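Side-chain contacts in immunogenic protein MPT63/MPB63 (Mycobacterium tuberculosis, PDB 1LMI), which is a secreted, immunogenic beta-sandwich protein whose biochemical function is not known: residues S29-S34 against P112-V117; N69-T72 against I76-R79. All coordinates share one frame; numbering follows the deposited sequence.

Interaction 1: residues S29-S34 against P112-V117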
ATOM      1  N   SER A  29      -8.133  -0.729   0.564  1.00  9.19           N
ATOM      2  CA  SER A  29      -9.361  -0.910   1.334  1.00  8.81           C
ATOM      3  C   SER A  29      -9.174  -2.034   2.343  1.00 13.48           C
ATOM      4  O   SER A  29      -8.189  -2.777   2.325  1.00 11.61           O
ATOM      5  CB  SER A  29     -10.559  -1.245   0.415  1.00 14.07           C
ATOM      6  OG  SER A  29     -10.298  -2.475  -0.231  1.00 19.09           O
ATOM      7  N   ASP A  30     -10.135  -2.208   3.255  1.00 10.86           N
ATOM      8  CA  ASP A  30     -10.114  -3.372   4.144  1.00 11.44           C
ATOM      9  C   ASP A  30      -8.805  -3.461   4.970  1.00 10.71           C
ATOM     10  O   ASP A  30      -8.171  -4.502   5.163  1.00 10.85           O
ATOM     11  CB  ASP A  30     -10.365  -4.666   3.384  1.00 11.41           C
ATOM     12  CG  ASP A  30     -11.599  -4.647   2.512  1.00 13.17           C
ATOM     13  OD1 ASP A  30     -12.683  -5.050   2.990  1.00 16.80           O
ATOM     14  OD2 ASP A  30     -11.530  -4.236   1.332  1.00 18.71           O
ATOM     15  N   LEU A  31      -8.402  -2.314   5.521  1.00  9.50           N
ATOM     16  CA  LEU A  31      -7.356  -2.243   6.511  1.00  9.64           C
ATOM     17  C   LEU A  31      -7.869  -2.740   7.863  1.00 12.92           C
ATOM     18  O   LEU A  31      -8.801  -2.141   8.434  1.00 11.67           O
ATOM     19  CB  LEU A  31      -6.871  -0.796   6.642  1.00 10.69           C
ATOM     20  CG  LEU A  31      -5.908  -0.520   7.801  1.00 11.46           C
ATOM     21  CD1 LEU A  31      -4.542  -1.161   7.579  1.00  9.66           C
ATOM     22  CD2 LEU A  31      -5.750   0.973   8.015  1.00 10.38           C
ATOM     23  N   LYS A  32      -7.273  -3.813   8.355  1.00 10.57           N
ATOM     24  CA  LYS A  32      -7.855  -4.443   9.552  1.00 11.86           C
ATOM     25  C   LYS A  32      -6.889  -5.383  10.248  1.00 10.68           C
ATOM     26  O   LYS A  32      -5.908  -5.792   9.616  1.00 10.75           O
ATOM     27  CB  LYS A  32      -9.115  -5.218   9.147  1.00 11.91           C
ATOM     28  CG  LYS A  32      -8.873  -6.377   8.185  1.00 10.37           C
ATOM     29  CD  LYS A  32     -10.218  -6.963   7.757  1.00 13.03           C
ATOM     30  CE  LYS A  32     -10.060  -7.949   6.623  1.00 21.51           C
ATOM     31  NZ  LYS A  32     -11.409  -8.330   6.075  1.00 18.33           N
ATOM     32  N   SER A  33      -7.166  -5.667  11.515  1.00 11.31           N
ATOM     33  CA  SER A  33      -6.365  -6.702  12.194  1.00 11.99           C
ATOM     34  C   SER A  33      -6.466  -7.997  11.414  1.00 13.31           C
ATOM     35  O   SER A  33      -7.532  -8.385  10.950  1.00 13.21           O
ATOM     36  CB  SER A  33      -6.835  -6.879  13.637  1.00 10.05           C
ATOM     37  OG  SER A  33      -5.916  -7.832  14.237  1.00 15.51           O
ATOM     38  N   SER A  34      -5.336  -8.696  11.262  1.00 14.96           N
ATOM     39  CA  SER A  34      -5.282  -9.886  10.442  1.00 13.81           C
ATOM     40  C   SER A  34      -5.117 -11.120  11.342  1.00 17.26           C
ATOM     41  O   SER A  34      -4.564 -11.037  12.428  1.00 19.54           O
ATOM     42  CB  SER A  34      -4.112  -9.819   9.458  1.00 13.25           C
ATOM     43  OG  SER A  34      -4.110 -10.819   8.460  1.00 12.42           O
ATOM     44  N   PRO A 112      -0.574   1.716  18.867  1.00 11.84           N
ATOM     45  CA  PRO A 112      -2.004   1.953  18.592  1.00 11.51           C
ATOM     46  C   PRO A 112      -2.374   1.444  17.198  1.00 12.11           C
ATOM     47  O   PRO A 112      -1.551   1.408  16.262  1.00 13.16           O
ATOM     48  CB  PRO A 112      -2.163   3.466  18.660  1.00 17.04           C
ATOM     49  CG  PRO A 112      -1.035   3.927  19.535  1.00 18.93           C
ATOM     50  CD  PRO A 112       0.099   2.987  19.229  1.00 17.26           C
ATOM     51  N   SER A 113      -3.632   1.028  17.065  1.00  9.40           N
ATOM     52  CA  SER A 113      -4.092   0.503  15.795  1.00 11.80           C
ATOM     53  C   SER A 113      -4.126   1.542  14.674  1.00  9.57           C
ATOM     54  O   SER A 113      -4.583   2.676  14.873  1.00 10.99           O
ATOM     55  CB  SER A 113      -5.502  -0.078  15.959  1.00 10.53           C
ATOM     56  OG  SER A 113      -5.548  -1.124  16.920  1.00 11.14           O
ATOM     57  N   PRO A 114      -3.722   1.183  13.456  1.00  8.98           N
ATOM     58  CA  PRO A 114      -3.767   2.176  12.388  1.00  9.19           C
ATOM     59  C   PRO A 114      -5.153   2.360  11.783  1.00 10.03           C
ATOM     60  O   PRO A 114      -5.975   1.444  11.834  1.00 11.25           O
ATOM     61  CB  PRO A 114      -2.840   1.503  11.341  1.00 11.31           C
ATOM     62  CG  PRO A 114      -3.025   0.028  11.532  1.00 11.11           C
ATOM     63  CD  PRO A 114      -3.253  -0.144  13.022  1.00 11.46           C
ATOM     64  N   THR A 115      -5.330   3.516  11.146  1.00  8.72           N
ATOM     65  CA  THR A 115      -6.562   3.850  10.472  1.00  8.76           C
ATOM     66  C   THR A 115      -6.326   4.458   9.108  1.00 14.33           C
ATOM     67  O   THR A 115      -7.271   4.891   8.426  1.00 10.37           O
ATOM     68  CB  THR A 115      -7.349   4.888  11.302  1.00  7.51           C
ATOM     69  OG1 THR A 115      -6.530   6.014  11.644  1.00 11.77           O
ATOM     70  CG2 THR A 115      -7.767   4.193  12.579  1.00 10.38           C
ATOM     71  N   ILE A 116      -5.069   4.518   8.700  1.00 10.57           N
ATOM     72  CA  ILE A 116      -4.615   5.200   7.501  1.00  9.64           C
ATOM     73  C   ILE A 116      -3.603   4.317   6.784  1.00 12.45           C
ATOM     74  O   ILE A 116      -2.833   3.588   7.413  1.00  9.94           O
ATOM     75  CB  ILE A 116      -3.945   6.519   7.903  1.00  9.63           C
ATOM     76  CG1 ILE A 116      -4.960   7.505   8.510  1.00 11.15           C
ATOM     77  CG2 ILE A 116      -3.163   7.171   6.760  1.00 13.48           C
ATOM     78  CD1 ILE A 116      -4.244   8.563   9.349  1.00 15.52           C
ATOM     79  N   VAL A 117      -3.606   4.354   5.429  1.00 10.01           N
ATOM     80  CA  VAL A 117      -2.497   3.768   4.694  1.00  8.55           C
ATOM     81  C   VAL A 117      -1.844   4.878   3.868  1.00 10.41           C
ATOM     82  O   VAL A 117      -2.516   5.741   3.317  1.00 10.46           O
ATOM     83  CB  VAL A 117      -2.939   2.596   3.798  1.00 10.04           C
ATOM     84  CG1 VAL A 117      -1.836   2.134   2.852  1.00 11.24           C
ATOM     85  CG2 VAL A 117      -3.352   1.436   4.682  1.00  9.88           C
TER

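Interaction 2: residues N69-T72 against I76-R79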
ATOM      1  N   ASN A  69       2.724   1.860   3.906  1.00  8.10           N
ATOM      2  CA  ASN A  69       2.812   2.075   5.330  1.00 11.02           C
ATOM      3  C   ASN A  69       1.388   2.185   5.906  1.00 11.85           C
ATOM      4  O   ASN A  69       0.489   2.671   5.190  1.00 10.07           O
ATOM      5  CB  ASN A  69       3.547   3.367   5.709  1.00 11.51           C
ATOM      6  CG  ASN A  69       4.949   3.483   5.138  1.00 11.39           C
ATOM      7  OD1 ASN A  69       5.868   3.024   5.823  1.00 11.54           O
ATOM      8  ND2 ASN A  69       5.082   4.014   3.921  1.00  9.79           N
ATOM      9  N   ALA A  70       1.241   1.733   7.144  1.00 10.08           N
ATOM     10  CA  ALA A  70       0.010   1.913   7.912  1.00  8.02           C
ATOM     11  C   ALA A  70       0.285   2.919   9.007  1.00 12.53           C
ATOM     12  O   ALA A  70       1.340   2.880   9.640  1.00 13.71           O
ATOM     13  CB  ALA A  70      -0.505   0.580   8.408  1.00  9.35           C
ATOM     14  N   ARG A  71      -0.648   3.858   9.214  1.00 10.87           N
ATOM     15  CA  ARG A  71      -0.398   4.903  10.199  1.00 11.87           C
ATOM     16  C   ARG A  71      -1.602   5.125  11.095  1.00 10.70           C
ATOM     17  O   ARG A  71      -2.727   4.773  10.746  1.00 11.30           O
ATOM     18  CB  ARG A  71      -0.062   6.229   9.517  1.00 13.02           C
ATOM     19  CG  ARG A  71       1.151   6.148   8.593  1.00 12.77           C
ATOM     20  CD  ARG A  71       1.387   7.561   8.025  1.00 14.68           C
ATOM     21  NE  ARG A  71       2.633   7.534   7.258  1.00 15.51           N
ATOM     22  CZ  ARG A  71       2.958   8.463   6.371  1.00 12.97           C
ATOM     23  NH1 ARG A  71       2.159   9.486   6.142  1.00 13.95           N
ATOM     24  NH2 ARG A  71       4.115   8.367   5.713  1.00 14.29           N
ATOM     25  N   THR A  72      -1.315   5.732  12.233  1.00 12.41           N
ATOM     26  CA  THR A  72      -2.307   6.331  13.100  1.00 11.90           C
ATOM     27  C   THR A  72      -2.473   7.812  12.751  1.00 13.58           C
ATOM     28  O   THR A  72      -1.641   8.419  12.073  1.00 15.42           O
ATOM     29  CB  THR A  72      -1.978   6.259  14.602  1.00 13.45           C
ATOM     30  OG1 THR A  72      -0.843   7.137  14.793  1.00 15.49           O
ATOM     31  CG2 THR A  72      -1.628   4.853  14.995  1.00 12.58           C
ATOM     32  N   ILE A  76       2.066   7.793  14.040  1.00 14.21           N
ATOM     33  CA  ILE A  76       2.829   6.555  14.192  1.00 14.89           C
ATOM     34  C   ILE A  76       2.739   5.751  12.901  1.00 13.72           C
ATOM     35  O   ILE A  76       1.690   5.674  12.248  1.00 13.90           O
ATOM     36  CB  ILE A  76       2.346   5.698  15.368  1.00 16.89           C
ATOM     37  CG1 ILE A  76       2.774   6.303  16.720  1.00 25.01           C
ATOM     38  CG2 ILE A  76       2.806   4.265  15.261  1.00 24.90           C
ATOM     39  CD1 ILE A  76       2.497   5.348  17.867  1.00 41.77           C
ATOM     40  N   ASN A  77       3.860   5.174  12.484  1.00 13.45           N
ATOM     41  CA  ASN A  77       3.999   4.530  11.189  1.00 13.73           C
ATOM     42  C   ASN A  77       4.475   3.090  11.309  1.00 15.66           C
ATOM     43  O   ASN A  77       5.399   2.825  12.078  1.00 15.01           O
ATOM     44  CB  ASN A  77       5.016   5.316  10.332  1.00 14.77           C
ATOM     45  CG  ASN A  77       5.145   4.841   8.902  1.00 11.50           C
ATOM     46  OD1 ASN A  77       4.414   5.297   8.001  1.00 13.67           O
ATOM     47  ND2 ASN A  77       6.070   3.938   8.657  1.00 14.03           N
ATOM     48  N   TYR A  78       3.843   2.204  10.550  1.00 11.03           N
ATOM     49  CA  TYR A  78       4.200   0.810  10.508  1.00  9.46           C
ATOM     50  C   TYR A  78       4.508   0.472   9.041  1.00 13.49           C
ATOM     51  O   TYR A  78       3.626   0.611   8.176  1.00 12.09           O
ATOM     52  CB  TYR A  78       3.106  -0.111  11.036  1.00 10.38           C
ATOM     53  CG  TYR A  78       2.515   0.292  12.377  1.00 12.84           C
ATOM     54  CD1 TYR A  78       3.320   0.175  13.528  1.00 13.98           C
ATOM     55  CD2 TYR A  78       1.228   0.765  12.502  1.00 12.17           C
ATOM     56  CE1 TYR A  78       2.808   0.538  14.764  1.00 16.23           C
ATOM     57  CE2 TYR A  78       0.696   1.127  13.749  1.00 12.29           C
ATOM     58  CZ  TYR A  78       1.511   1.005  14.847  1.00 14.71           C
ATOM     59  OH  TYR A  78       1.025   1.347  16.103  1.00 16.15           O
ATOM     60  N   ARG A  79       5.728   0.065   8.761  1.00 12.35           N
ATOM     61  CA  ARG A  79       6.153  -0.298   7.427  1.00 12.66           C
ATOM     62  C   ARG A  79       5.406  -1.523   6.922  1.00 11.10           C
ATOM     63  O   ARG A  79       5.129  -2.462   7.680  1.00 12.82           O
ATOM     64  CB  ARG A  79       7.658  -0.622   7.407  1.00 12.89           C
ATOM     65  CG  ARG A  79       8.571   0.539   7.779  1.00 15.04           C
ATOM     66  CD  ARG A  79       8.736   1.573   6.663  1.00 13.24           C
ATOM     67  NE  ARG A  79       9.361   0.985   5.492  1.00 19.81           N
ATOM     68  CZ  ARG A  79       8.770   0.793   4.313  1.00 18.80           C
ATOM     69  NH1 ARG A  79       7.497   1.130   4.101  1.00 15.62           N
ATOM     70  NH2 ARG A  79       9.497   0.234   3.352  1.00 15.00           N
TER
HETATM   71  O   HOH W   1       6.360   6.650   6.248  1.00 31.82           O

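Interaction 1: residues S29-S34 against P112-V117
Leu31, the residue that meets Pro114 and Val117 across this contact, follows directly on a short polar bond in its own segment, Ser29 OG to Asp30 OD2 at 2.7 Å, in which the hydroxyl lies on the anti side of the carboxylate oxygen. The contact bridges the two sheets of a beta-sandwich and is partly buried, with Pro114 and Val117 on the buried side: Leu31 belongs to strand 22-33 of the four-stranded sheet, and Val117 to strand 116-120 of the facing one. Leu31 holds CG anti to the backbone N (chi1 171°), which extends its two methyls toward the other sheet. CD1 lies 4.1 Å from Val117 CG2 and 4.4 Å from Pro114 CG, between a branched side chain and a proline ring. These compact, apolar groups suit a place where the sheets meet through van der Waals contact, since the leucine side chain has no polar atom that needs a partner. Pro114 also packs on Trp48 and Ala70, and Val117 on Phe68, which carries the apolar layer onward. Thr115 and Ile116 form a classic beta bulge opposite Arg71, both bonding to its backbone, and the peptide between them lies against the leucine: Leu31 CD2 sits 3.7 Å from Ile116 N and 3.7 Å from Thr115 C.

Interaction 2: residues N69-T72 against I76-R79
Asn69 OD1 is gripped by two donors, Asn77 ND2 at 3.0 Å and Arg79 NH1 at 3.0 Å. They arrive from opposite faces of the Asn69 amide, each well above its carbonyl plane, while each donor group keeps the oxygen close to its own plane. Asn77 uses its other end as well: Arg71 NE gives a nearly straight bond (171°) to Asn77 OD1 at 3.0 Å, on a lone pair and in the guanidinium plane. With one end donating and the other accepting, the Asn77 amide cannot flip without losing both bonds, and asparagine suits the place for that reason. Its CG stands anti to the backbone N (chi1 -174°), which leans the amide toward the side chains of Asn69 and Arg71. A water accepts from Arg71 NH2 and donates weakly to Asn77 OD1, while Asp125 forms a salt bridge with NH2. The Arg79 chain, bent at chi2 and chi3, curls round to Asn69, and its NH2 continues to Ser66 O. Beneath these side chains lies a beta hairpin of strands 68-71 and 77-79, in which Ala70 and Tyr78 are the hydrogen-bonded pair: Tyr78 N to Ala70 O is 2.7 Å and Ala70 N to Tyr78 O is 2.8 Å. Toward the turn, Thr72 N reaches Ile76 O at 3.0 Å, and Thr72 OG1, also bonded to Asp74, accepts a weak bond from Ile76 N. On the face opposite the asparagines, small Ala70 brings CB to 4.4 Å from Tyr78 CD2. At the far end of that ring, Tyr78 OH is hydrogen-bonded to Pro112 O.

How the interactions relate
Interaction 1 spans the two sheets of the sandwich, whereas interaction 2 lies within one of them, at its edge hairpin. Both are partly buried, but their chemistry differs: the first sets one leucine against apolar side chains and a stretch of backbone, and the second combines backbone pairing with a network of amides and guanidinium groups on one face. Strands 116-120 and 68-71 are neighbours, so the contacts adjoin. Ile116 O lies 2.8 Å from Arg71 N, a probable hydrogen bond, and Pro114 CB packs 3.3 Å from Arg71 O. Ala70 and Tyr78 share the apolar side of the hairpin, and Ala70 touches Pro114, the same proline that receives Leu31.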